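Side-chain contacts in bradavidin 2 (Bradyrhizobium japonicum, PDB 4GGT), which belongs to the avidin family, folds as an eight-stranded antiparallel beta barrel and probably serves as a secreted biotin-binding protein: residues 13-18 / 23-28; 52-57 / 63-68. All coordinates share one frame; numbering follows the deposited sequence.

How the contacts relate
Contact 1 and contact 2 are two hairpins of one antiparallel barrel, formed in succession along the chain and separated in the sheet by strand 33-39. Their centres are 11 Å apart, and they meet inside the barrel through Leu-24: its CD2 lies 3.8 Å from Phe-65 CZ, and its CD1 4.1 Å from Ala-54 CB. Both run close to the biotin site, which holds no ligand in this chain. Contact 1 contributes Asn-18 itself. In contact 2 the side chains of Tyr-52 and Thr-68 each lie about 7 Å from a biotin-binding side chain, that of Asn-40 and that of Ser-74 respectively.

Contact 1. Residues 13-18 / 23-28; sequences PSYWKN and ELLIWS
Trp-16, with CG beside its own backbone N (chi1 -51°), and Ser-14, with OG between its N and carbonyl carbon (chi1 58°), both come against Ile-26 of the facing strand. Trp-16 NE1 donates to Ser-14 OG at 2.8 Å, nearly in the indole plane and with an N-H...O angle of 153°. Across the strands Ile-26 packs against this pair: its CG1 is 3.5 Å from Ser-14 OG and 4.0 Å from Trp-16 NE1, the aliphatic branch running obliquely to the indole. Leu-24 O lies at the ring edge, 3.8 Å from Trp-16 CD1. Trp-16 CB is 4.3 Å from Leu-24 CB. Ser-14, Trp-16, Leu-24 and Ile-26 are all buried on the inner side of the barrel. On the other side Tyr-15 CD1 approaches Leu-25 CG at 4.3 Å, and the Tyr-15 ring also stacks on Trp-115. The pairs Ser-14/Ile-26 and Trp-16/Leu-24 each carry two backbone hydrogen bonds, joining the first two barrel strands as a beta hairpin. Strand 103-113 flanks 14-17 and helps close the barrel, its Phe-111 and Arg-113 touching the Trp-16 side chain. At the turn end Asn-18, which binds biotin, accepts from Ser-22 N through OD1, a bond that helps fix its amide. Ser-14 OG is also hydrogen-bonded to Pro-11 O, so two bonds hold the hydroxyl, the buried indole N-H has its acceptor, and both polar groups can lie against the hydrocarbon of Ile-26.

Contact 2. Residues 52-57 / 63-68; sequences YPAAGS and LYFVVT
Tyr-64 lays its ring across the backbone of Gly-56 and Ser-57: Ser-57 N stands 4.1 Å above the plane of the Tyr-64 ring, over its centre, and Gly-56 CA sits over the same face nearer the rim. A chi1 of 77° puts Tyr-64 CG between its own N and carbonyl carbon and brings the ring back over the neighbouring strand. The side chain of Ser-57 adds to the overlap, its CB 3.8 Å from Tyr-64 CE1. Beside this, Gly-56 faces Phe-65 without a side chain, and their CA atoms come within 4.1 Å. The two segments form the hairpin of strands 51-59 and 62-69 in the avidin barrel, paired through backbone hydrogen bonds, two between Ala-55 and Val-66 and two between Ser-57 and Tyr-64. Tyr-64 and Ser-57 lie on one face of it; on the other, buried, Ala-54 CB meets Val-67 CG2 at 3.8 Å, while Phe-65 reaches inward to Trp-78 and Leu-24. Towards Tyr-52 the strands part, and a water bridges them, donating to Pro-53 O at 2.6 Å and accepting from Thr-68 N at 2.8 Å. Tyr-52 CB packs on Val-67 CG1 at 3.7 Å. Its ring turns one face to the Thr-68 carbonyl, whose O is 3.2 Å from Tyr-52 CD2, and meets the Phe-69 ring with the two planes nearly perpendicular.

Contact 1. Residues 13-18 / 23-28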
loop_
_atom_site.group_PDB
_atom_site.type_symbol
_atom_site.label_atom_id
_atom_site.label_comp_id
_atom_site.label_asym_id
_atom_site.label_seq_id
_atom_site.Cartn_x
_atom_site.Cartn_y
_atom_site.Cartn_z
ATOM N N PRO A 13 0.175 -16.266 3.055
ATOM C CA PRO A 13 0.994 -15.083 2.792
ATOM C C PRO A 13 1.298 -14.870 1.323
ATOM O O PRO A 13 1.230 -15.798 0.498
ATOM C CB PRO A 13 2.285 -15.344 3.593
ATOM C CG PRO A 13 1.931 -16.495 4.517
ATOM C CD PRO A 13 0.939 -17.294 3.792
ATOM N N SER A 14 1.634 -13.635 0.971
ATOM C CA SER A 14 2.025 -13.358 -0.390
ATOM C C SER A 14 2.831 -12.095 -0.364
ATOM O O SER A 14 2.857 -11.394 0.652
ATOM C CB SER A 14 0.800 -13.219 -1.303
ATOM O OG SER A 14 -0.074 -12.205 -0.855
ATOM N N TYR A 15 3.509 -11.826 -1.465
ATOM C CA TYR A 15 4.429 -10.707 -1.527
ATOM C C TYR A 15 4.306 -10.052 -2.907
ATOM O O TYR A 15 4.361 -10.741 -3.933
ATOM C CB TYR A 15 5.830 -11.224 -1.254
ATOM C CG TYR A 15 6.937 -10.222 -1.393
ATOM C CD1 TYR A 15 7.091 -9.198 -0.471
ATOM C CD2 TYR A 15 7.846 -10.321 -2.424
ATOM C CE1 TYR A 15 8.130 -8.278 -0.584
ATOM C CE2 TYR A 15 8.884 -9.418 -2.549
ATOM C CZ TYR A 15 9.018 -8.401 -1.620
ATOM O OH TYR A 15 10.054 -7.510 -1.762
ATOM N N TRP A 16 4.123 -8.727 -2.913
ATOM C CA TRP A 16 3.815 -7.974 -4.116
ATOM C C TRP A 16 4.690 -6.730 -4.189
ATOM O O TRP A 16 5.065 -6.154 -3.154
ATOM C CB TRP A 16 2.352 -7.520 -4.116
ATOM C CG TRP A 16 1.301 -8.609 -3.848
ATOM C CD1 TRP A 16 1.108 -9.295 -2.697
ATOM C CD2 TRP A 16 0.294 -9.067 -4.767
ATOM N NE1 TRP A 16 0.045 -10.176 -2.831
ATOM C CE2 TRP A 16 -0.464 -10.059 -4.098
ATOM C CE3 TRP A 16 -0.029 -8.745 -6.096
ATOM C CZ2 TRP A 16 -1.522 -10.733 -4.710
ATOM C CZ3 TRP A 16 -1.092 -9.405 -6.705
ATOM C CH2 TRP A 16 -1.827 -10.384 -6.013
ATOM N N LYS A 17 5.004 -6.303 -5.404
ATOM C CA LYS A 17 5.761 -5.065 -5.616
ATOM C C LYS A 17 5.129 -4.229 -6.703
ATOM O O LYS A 17 4.606 -4.779 -7.665
ATOM C CB LYS A 17 7.217 -5.359 -5.994
ATOM C CG LYS A 17 8.009 -5.977 -4.831
ATOM C CD LYS A 17 9.427 -6.394 -5.218
ATOM C CE LYS A 17 10.219 -5.260 -5.800
ATOM N NZ LYS A 17 11.664 -5.650 -5.968
ATOM N N ASN A 18 5.194 -2.899 -6.571
ATOM C CA ASN A 18 4.651 -2.028 -7.619
ATOM C C ASN A 18 5.800 -1.590 -8.516
ATOM O O ASN A 18 6.933 -1.974 -8.269
ATOM C CB ASN A 18 3.845 -0.844 -7.037
ATOM C CG ASN A 18 4.696 0.136 -6.239
ATOM O OD1 ASN A 18 5.911 0.056 -6.262
ATOM N ND2 ASN A 18 4.041 1.057 -5.497
ATOM N N GLU A 23 7.158 -2.441 -1.579
ATOM C CA GLU A 23 6.880 -3.831 -1.227
ATOM C C GLU A 23 5.637 -3.927 -0.370
ATOM O O GLU A 23 5.478 -3.176 0.595
ATOM C CB GLU A 23 8.007 -4.382 -0.340
ATOM C CG GLU A 23 9.385 -4.611 -0.992
ATOM C CD GLU A 23 10.344 -5.099 0.077
ATOM O OE1 GLU A 23 10.756 -4.285 0.925
ATOM O OE2 GLU A 23 10.643 -6.312 0.108
ATOM N N LEU A 24 4.833 -4.952 -0.637
ATOM C CA LEU A 24 3.643 -5.239 0.130
ATOM C C LEU A 24 3.680 -6.706 0.521
ATOM O O LEU A 24 3.558 -7.570 -0.335
ATOM C CB LEU A 24 2.385 -4.953 -0.705
ATOM C CG LEU A 24 1.026 -5.297 -0.066
ATOM C CD1 LEU A 24 0.798 -4.568 1.277
ATOM C CD2 LEU A 24 -0.124 -5.044 -1.042
ATOM N N LEU A 25 3.884 -6.962 1.818
ATOM C CA LEU A 25 3.884 -8.343 2.333
ATOM C C LEU A 25 2.551 -8.619 3.020
ATOM O O LEU A 25 2.145 -7.893 3.932
ATOM C CB LEU A 25 5.036 -8.507 3.344
ATOM C CG LEU A 25 5.797 -9.798 3.586
ATOM C CD1 LEU A 25 6.255 -9.797 5.070
ATOM C CD2 LEU A 25 5.092 -11.096 3.146
ATOM N N ILE A 26 1.835 -9.644 2.565
ATOM C CA ILE A 26 0.544 -9.962 3.141
ATOM C C ILE A 26 0.716 -11.138 4.062
ATOM O O ILE A 26 1.156 -12.217 3.634
ATOM C CB ILE A 26 -0.513 -10.320 2.046
ATOM C CG1 ILE A 26 -0.614 -9.220 0.976
ATOM C CG2 ILE A 26 -1.859 -10.586 2.686
ATOM C CD1 ILE A 26 -1.161 -7.867 1.498
ATOM N N TRP A 27 0.437 -10.922 5.344
ATOM C CA TRP A 27 0.547 -11.991 6.348
ATOM C C TRP A 27 -0.681 -12.898 6.343
ATOM O O TRP A 27 -0.577 -14.140 6.399
ATOM C CB TRP A 27 0.719 -11.371 7.732
ATOM C CG TRP A 27 2.082 -10.746 7.890
ATOM C CD1 TRP A 27 2.443 -9.446 7.619
ATOM C CD2 TRP A 27 3.274 -11.407 8.333
ATOM N NE1 TRP A 27 3.780 -9.270 7.865
ATOM C CE2 TRP A 27 4.317 -10.453 8.306
ATOM C CE3 TRP A 27 3.563 -12.720 8.759
ATOM C CZ2 TRP A 27 5.626 -10.760 8.701
ATOM C CZ3 TRP A 27 4.870 -13.025 9.147
ATOM C CH2 TRP A 27 5.884 -12.044 9.112
ATOM N N SER A 28 -1.840 -12.262 6.302
ATOM C CA SER A 28 -3.127 -12.923 6.401
ATOM C C SER A 28 -4.209 -12.007 5.861
ATOM O O SER A 28 -4.015 -10.781 5.744
ATOM C CB SER A 28 -3.449 -13.364 7.845
ATOM O OG SER A 28 -3.515 -12.271 8.734
#

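Contact 2. Residues 52-57 / 63-68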
loop_
_atom_site.group_PDB
_atom_site.type_symbol
_atom_site.label_atom_id
_atom_site.label_comp_id
_atom_site.label_asym_id
_atom_site.label_seq_id
_atom_site.Cartn_x
_atom_site.Cartn_y
_atom_site.Cartn_z
ATOM N N TYR A 52 5.969 -0.439 7.516
ATOM C CA TYR A 52 4.779 0.028 8.227
ATOM C C TYR A 52 3.645 -0.947 8.069
ATOM O O TYR A 52 3.565 -1.647 7.051
ATOM C CB TYR A 52 4.338 1.370 7.700
ATOM C CG TYR A 52 5.279 2.492 8.049
ATOM C CD1 TYR A 52 6.114 3.045 7.077
ATOM C CD2 TYR A 52 5.347 2.985 9.357
ATOM C CE1 TYR A 52 6.956 4.065 7.374
ATOM C CE2 TYR A 52 6.217 4.014 9.683
ATOM C CZ TYR A 52 7.010 4.550 8.680
ATOM O OH TYR A 52 7.883 5.566 8.984
ATOM N N PRO A 53 2.739 -0.993 9.060
ATOM C CA PRO A 53 1.569 -1.856 8.890
ATOM C C PRO A 53 0.711 -1.440 7.705
ATOM O O PRO A 53 0.582 -0.242 7.408
ATOM C CB PRO A 53 0.765 -1.615 10.178
ATOM C CG PRO A 53 1.733 -1.145 11.151
ATOM C CD PRO A 53 2.733 -0.316 10.371
ATOM N N ALA A 54 0.138 -2.427 7.026
ATOM C CA ALA A 54 -0.887 -2.182 6.019
ATOM C C ALA A 54 -2.178 -2.826 6.550
ATOM O O ALA A 54 -2.175 -3.995 6.964
ATOM C CB ALA A 54 -0.510 -2.765 4.668
ATOM N N ALA A 55 -3.220 -2.017 6.602
ATOM C CA ALA A 55 -4.539 -2.453 7.081
ATOM C C ALA A 55 -5.601 -2.135 6.048
ATOM O O ALA A 55 -5.594 -1.074 5.404
ATOM C CB ALA A 55 -4.883 -1.756 8.365
ATOM N N GLY A 56 -6.558 -3.041 5.929
ATOM C CA GLY A 56 -7.699 -2.768 5.056
ATOM C C GLY A 56 -8.613 -3.961 5.012
ATOM O O GLY A 56 -8.598 -4.802 5.925
ATOM N N SER A 57 -9.389 -4.037 3.936
ATOM C CA SER A 57 -10.446 -5.045 3.798
ATOM C C SER A 57 -10.432 -5.584 2.382
ATOM O O SER A 57 -10.172 -4.833 1.431
ATOM C CB SER A 57 -11.818 -4.423 4.079
ATOM O OG SER A 57 -11.836 -3.765 5.343
ATOM N N LEU A 63 -10.494 -4.693 -3.052
ATOM C CA LEU A 63 -9.782 -4.486 -1.796
ATOM C C LEU A 63 -9.359 -3.041 -1.615
ATOM O O LEU A 63 -9.282 -2.280 -2.580
ATOM C CB LEU A 63 -8.547 -5.410 -1.726
ATOM C CG LEU A 63 -7.180 -4.978 -2.305
ATOM C CD1 LEU A 63 -6.072 -5.944 -1.804
ATOM C CD2 LEU A 63 -7.166 -4.909 -3.814
ATOM N N TYR A 64 -9.094 -2.660 -0.365
ATOM C CA TYR A 64 -8.412 -1.394 -0.117
ATOM C C TYR A 64 -7.459 -1.605 1.034
ATOM O O TYR A 64 -7.689 -2.478 1.878
ATOM C CB TYR A 64 -9.371 -0.236 0.188
ATOM C CG TYR A 64 -9.965 -0.188 1.588
ATOM C CD1 TYR A 64 -11.209 -0.762 1.870
ATOM C CD2 TYR A 64 -9.278 0.458 2.637
ATOM C CE1 TYR A 64 -11.761 -0.681 3.191
ATOM C CE2 TYR A 64 -9.800 0.539 3.924
ATOM C CZ TYR A 64 -11.035 -0.041 4.196
ATOM O OH TYR A 64 -11.538 0.058 5.486
ATOM N N PHE A 65 -6.371 -0.843 1.035
ATOM C CA PHE A 65 -5.506 -0.856 2.236
ATOM C C PHE A 65 -4.899 0.513 2.450
ATOM O O PHE A 65 -4.835 1.330 1.516
ATOM C CB PHE A 65 -4.469 -1.966 2.191
ATOM C CG PHE A 65 -3.578 -1.914 0.970
ATOM C CD1 PHE A 65 -3.992 -2.515 -0.222
ATOM C CD2 PHE A 65 -2.397 -1.222 0.988
ATOM C CE1 PHE A 65 -3.213 -2.451 -1.333
ATOM C CE2 PHE A 65 -1.596 -1.186 -0.145
ATOM C CZ PHE A 65 -2.019 -1.763 -1.291
ATOM N N VAL A 66 -4.533 0.776 3.699
ATOM C CA VAL A 66 -4.022 2.076 4.116
ATOM C C VAL A 66 -2.695 1.855 4.844
ATOM O O VAL A 66 -2.547 0.921 5.639
ATOM C CB VAL A 66 -5.039 2.843 5.038
ATOM C CG1 VAL A 66 -5.430 2.044 6.269
ATOM C CG2 VAL A 66 -4.472 4.189 5.446
ATOM N N VAL A 67 -1.694 2.682 4.502
ATOM C CA VAL A 67 -0.437 2.652 5.203
ATOM C C VAL A 67 -0.146 4.059 5.755
ATOM O O VAL A 67 -0.261 5.039 5.031
ATOM C CB VAL A 67 0.714 2.240 4.275
ATOM C CG1 VAL A 67 2.059 2.318 5.006
ATOM C CG2 VAL A 67 0.451 0.799 3.738
ATOM N N THR A 68 0.230 4.142 7.027
ATOM C CA THR A 68 0.586 5.445 7.632
ATOM C C THR A 68 2.098 5.488 7.856
ATOM O O THR A 68 2.678 4.627 8.544
ATOM C CB THR A 68 -0.228 5.671 8.928
ATOM O OG1 THR A 68 -1.594 5.777 8.553
ATOM C CG2 THR A 68 0.211 6.987 9.617
HETATM O O HOH W 1 0.122 1.916 8.750
#